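Local structure of possible TctC subunit of the Tripartite Tricarboxylate Transport(TTT) Family (Rhodopseudomonas palustris, 6HKE) at residues Leu76-Leu81 / Ala237-Ala243. The protein binds malate in the periplasm, both enantiomers being accepted, and probably delivers it to a tripartite tricarboxylate transporter for high-affinity uptake. The protein carries 2 engineered substitutions. Sequence-based numbering, arbitrary orientation.
Sequences LIVGHL and AWTGLFA. With MLT (D-malate), chain D; LMR ((2S)-2-hydroxybutanedioic acid), chain E.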
ATOM      1  N   LEU A  76      -8.857  13.858  -6.453  1.00 22.50           N
ATOM      2  CA  LEU A  76      -7.678  13.485  -5.643  1.00 23.75           C
ATOM      3  C   LEU A  76      -7.316  12.030  -5.930  1.00 23.52           C
ATOM      4  O   LEU A  76      -8.161  11.299  -6.454  1.00 23.32           O
ATOM      5  CB  LEU A  76      -8.026  13.715  -4.170  1.00 23.49           C
ATOM      6  CG  LEU A  76      -8.463  15.138  -3.823  1.00 23.05           C
ATOM      7  CD1 LEU A  76      -8.864  15.240  -2.353  1.00 21.76           C
ATOM      8  CD2 LEU A  76      -7.343  16.127  -4.138  1.00 23.86           C
ATOM      9  N   ILE A  77      -6.076  11.652  -5.632  1.00 24.00           N
ATOM     10  CA  ILE A  77      -5.581  10.259  -5.798  1.00 22.87           C
ATOM     11  C   ILE A  77      -5.025   9.807  -4.450  1.00 23.09           C
ATOM     12  O   ILE A  77      -4.303  10.579  -3.795  1.00 22.21           O
ATOM     13  CB  ILE A  77      -4.550  10.145  -6.955  1.00 24.59           C
ATOM     14  CG1 ILE A  77      -4.022   8.718  -7.141  1.00 24.83           C
ATOM     15  CG2 ILE A  77      -3.382  11.116  -6.816  1.00 23.87           C
ATOM     16  CD1 ILE A  77      -4.988   7.795  -7.786  1.00 25.34           C
ATOM     17  N   VAL A  78      -5.405   8.601  -4.037  1.00 23.93           N
ATOM     18  CA  VAL A  78      -4.675   7.838  -2.996  1.00 22.34           C
ATOM     19  C   VAL A  78      -3.486   7.169  -3.672  1.00 21.34           C
ATOM     20  O   VAL A  78      -3.693   6.389  -4.624  1.00 21.25           O
ATOM     21  CB  VAL A  78      -5.568   6.814  -2.296  1.00 22.98           C
ATOM     22  CG1 VAL A  78      -4.790   6.085  -1.218  1.00 25.47           C
ATOM     23  CG2 VAL A  78      -6.803   7.475  -1.711  1.00 24.18           C
ATOM     24  N   GLY A  79      -2.288   7.498  -3.209  1.00 20.06           N
ATOM     25  CA  GLY A  79      -1.051   6.840  -3.631  1.00 20.34           C
ATOM     26  C   GLY A  79      -0.398   6.147  -2.454  1.00 21.60           C
ATOM     27  O   GLY A  79      -0.781   6.403  -1.302  1.00 24.54           O
ATOM     28  N   HIS A  80       0.576   5.300  -2.720  1.00 20.31           N
ATOM     29  CA  HIS A  80       1.292   4.587  -1.643  1.00 21.16           C
ATOM     30  C   HIS A  80       2.725   4.314  -2.096  1.00 21.27           C
ATOM     31  O   HIS A  80       3.109   4.794  -3.189  1.00 20.77           O
ATOM     32  CB  HIS A  80       0.479   3.366  -1.214  1.00 19.89           C
ATOM     33  CG  HIS A  80       0.263   2.333  -2.262  1.00 18.58           C
ATOM     34  ND1 HIS A  80       1.109   2.175  -3.327  1.00 18.29           N
ATOM     35  CD2 HIS A  80      -0.649   1.342  -2.333  1.00 18.83           C
ATOM     36  CE1 HIS A  80       0.713   1.139  -4.049  1.00 20.72           C
ATOM     37  NE2 HIS A  80      -0.383   0.605  -3.454  1.00 20.28           N
ATOM     38  N   LEU A  81       3.452   3.568  -1.275  1.00 22.50           N
ATOM     39  CA  LEU A  81       4.876   3.233  -1.482  1.00 24.94           C
ATOM     40  C   LEU A  81       5.104   2.726  -2.911  1.00 24.03           C
ATOM     41  O   LEU A  81       6.207   2.960  -3.414  1.00 25.28           O
ATOM     42  CB  LEU A  81       5.290   2.203  -0.426  1.00 26.41           C
ATOM     43  CG  LEU A  81       6.608   1.471  -0.679  1.00 26.13           C
ATOM     44  CD1 LEU A  81       7.259   1.079   0.638  1.00 27.92           C
ATOM     45  CD2 LEU A  81       6.369   0.228  -1.526  1.00 26.39           C
ATOM     46  N   ALA A 237       4.902   0.433   4.362  1.00 22.89           N
ATOM     47  CA  ALA A 237       3.955   0.846   3.313  1.00 22.38           C
ATOM     48  C   ALA A 237       3.186   2.062   3.807  1.00 21.77           C
ATOM     49  O   ALA A 237       2.242   1.903   4.579  1.00 25.41           O
ATOM     50  CB  ALA A 237       3.030  -0.292   2.960  1.00 24.62           C
ATOM     51  N   TRP A 238       3.572   3.242   3.359  1.00 22.14           N
ATOM     52  CA  TRP A 238       2.814   4.488   3.610  1.00 21.54           C
ATOM     53  C   TRP A 238       1.745   4.592   2.529  1.00 23.23           C
ATOM     54  O   TRP A 238       1.965   4.111   1.384  1.00 22.99           O
ATOM     55  CB  TRP A 238       3.732   5.712   3.649  1.00 21.26           C
ATOM     56  CG  TRP A 238       4.688   5.803   2.502  1.00 21.79           C
ATOM     57  CD1 TRP A 238       5.972   5.344   2.460  1.00 21.44           C
ATOM     58  CD2 TRP A 238       4.438   6.430   1.233  1.00 20.98           C
ATOM     59  NE1 TRP A 238       6.534   5.630   1.242  1.00 21.98           N
ATOM     60  CE2 TRP A 238       5.616   6.299   0.471  1.00 21.55           C
ATOM     61  CE3 TRP A 238       3.335   7.075   0.667  1.00 21.87           C
ATOM     62  CZ2 TRP A 238       5.708   6.763  -0.838  1.00 20.83           C
ATOM     63  CZ3 TRP A 238       3.440   7.577  -0.608  1.00 21.95           C
ATOM     64  CH2 TRP A 238       4.613   7.416  -1.353  1.00 22.59           C
ATOM     65  N   THR A 239       0.605   5.148   2.903  1.00 24.00           N
ATOM     66  CA  THR A 239      -0.478   5.501   1.962  1.00 23.98           C
ATOM     67  C   THR A 239      -0.705   7.006   2.095  1.00 22.34           C
ATOM     68  O   THR A 239      -0.697   7.495   3.229  1.00 20.81           O
ATOM     69  CB  THR A 239      -1.682   4.598   2.231  1.00 25.60           C
ATOM     70  OG1 THR A 239      -1.284   3.309   1.749  1.00 25.92           O
ATOM     71  CG2 THR A 239      -2.960   5.075   1.574  1.00 24.63           C
ATOM     72  N   GLY A 240      -0.908   7.691   0.969  1.00 21.79           N
ATOM     73  CA  GLY A 240      -1.023   9.152   0.928  1.00 20.89           C
ATOM     74  C   GLY A 240      -2.185   9.631   0.083  1.00 20.63           C
ATOM     75  O   GLY A 240      -2.584   8.921  -0.888  1.00 17.87           O
ATOM     76  N   LEU A 241      -2.670  10.828   0.424  1.00 20.61           N
ATOM     77  CA  LEU A 241      -3.640  11.617  -0.377  1.00 21.47           C
ATOM     78  C   LEU A 241      -2.855  12.697  -1.126  1.00 21.42           C
ATOM     79  O   LEU A 241      -2.120  13.441  -0.469  1.00 20.42           O
ATOM     80  CB  LEU A 241      -4.695  12.204   0.564  1.00 21.14           C
ATOM     81  CG  LEU A 241      -5.865  12.905  -0.117  1.00 22.78           C
ATOM     82  CD1 LEU A 241      -6.649  11.948  -1.013  1.00 23.08           C
ATOM     83  CD2 LEU A 241      -6.769  13.528   0.932  1.00 22.92           C
ATOM     84  N   PHE A 242      -2.968  12.720  -2.456  1.00 21.72           N
ATOM     85  CA  PHE A 242      -2.345  13.708  -3.376  1.00 20.87           C
ATOM     86  C   PHE A 242      -3.410  14.371  -4.260  1.00 20.96           C
ATOM     87  O   PHE A 242      -4.473  13.768  -4.494  1.00 18.96           O
ATOM     88  CB  PHE A 242      -1.352  13.022  -4.315  1.00 21.02           C
ATOM     89  CG  PHE A 242      -0.294  12.181  -3.648  1.00 20.62           C
ATOM     90  CD1 PHE A 242      -0.615  10.961  -3.072  1.00 21.35           C
ATOM     91  CD2 PHE A 242       1.027  12.590  -3.633  1.00 20.86           C
ATOM     92  CE1 PHE A 242       0.367  10.177  -2.483  1.00 21.60           C
ATOM     93  CE2 PHE A 242       2.005  11.793  -3.062  1.00 21.24           C
ATOM     94  CZ  PHE A 242       1.674  10.594  -2.485  1.00 20.76           C
ATOM     95  N   ALA A 243      -3.087  15.571  -4.749  1.00 21.58           N
ATOM     96  CA  ALA A 243      -3.904  16.398  -5.659  1.00 22.20           C
ATOM     97  C   ALA A 243      -3.110  16.602  -6.940  1.00 24.02           C
ATOM     98  O   ALA A 243      -1.895  16.374  -6.957  1.00 25.38           O
ATOM     99  CB  ALA A 243      -4.255  17.717  -5.014  1.00 21.29           C
TER
HETATM  100  C1  MLT D 401      -0.877  -2.802  -3.571  0.50 25.58           C
HETATM  101  O1  MLT D 401      -0.035  -1.895  -3.747  0.50 27.17           O
HETATM  102  O2  MLT D 401      -0.517  -4.001  -3.526  0.50 27.40           O
HETATM  103  C2  MLT D 401      -2.336  -2.423  -3.457  0.50 24.87           C
HETATM  104  O3  MLT D 401      -2.659  -1.375  -2.520  0.50 24.46           O
HETATM  105  C3  MLT D 401      -3.175  -3.568  -2.974  0.50 25.36           C
HETATM  106  C4  MLT D 401      -4.572  -3.003  -2.982  0.50 25.30           C
HETATM  107  O4  MLT D 401      -4.815  -1.923  -2.377  0.50 23.34           O
HETATM  108  O5  MLT D 401      -5.413  -3.646  -3.644  0.50 25.36           O
HETATM  109  C1  LMR E 402      -0.785  -3.093  -3.459  0.50 21.59           C
HETATM  110  O1A LMR E 402      -0.458  -2.076  -4.092  0.50 22.44           O
HETATM  111  O1B LMR E 402      -0.052  -4.106  -3.312  0.50 21.49           O
HETATM  112  C2  LMR E 402      -2.173  -3.097  -2.798  0.50 21.68           C
HETATM  113  O2  LMR E 402      -2.452  -1.947  -2.007  0.50 21.27           O
HETATM  114  C3  LMR E 402      -3.310  -3.223  -3.815  0.50 22.34           C
HETATM  115  C4  LMR E 402      -4.602  -2.923  -3.073  0.50 22.43           C
HETATM  116  O4A LMR E 402      -5.424  -3.849  -2.946  0.50 23.07           O
HETATM  117  O4B LMR E 402      -4.763  -1.777  -2.587  0.50 20.64           O
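I77 and F242 exchange two nearly straight backbone hydrogen bonds, I77 N to F242 O and F242 N to I77 O, both 2.9 Å, and G79 with G240 repeats the pattern, G240 N lying 2.6 Å from G79 O. Between these pairs the V78 CA-H leans on G240 O. Two glycines suit the second pair: CE1 of the F242 ring comes to 3.8 Å from G79 CA, and a beta carbon on either glycine would collide with it. The strands are antiparallel neighbours in the mixed sheet of this type II periplasmic binding protein; 75-80 also pairs in parallel with 18-22, V78 bonding to V21, and ends at the malate site. There H80, its CG between backbone N and carbonyl carbon (chi1 62°), donates NE2 to (2S)-malate, 2.8 Å from LMR O1A; with D-malate, an alternative occupant, the bonds from NE2 are weak. ND1 meanwhile accepts G82 N, as an imidazole can, and H80 N is taken by T83 OG1. Just past the strand, L81 N reaches W238 O at 3.1 Å in a more bent bond (136°). One W238 indole face covers the backbone from H80 C to L81 N, with a CH-pi contact from L81 CA, 4.0 Å from the six-membered ring's centroid; NE1 bonds E297 OE2. A leucine in the tryptophan's place would probably leave the E297 carboxylate without this donor and that backbone without its flat cover.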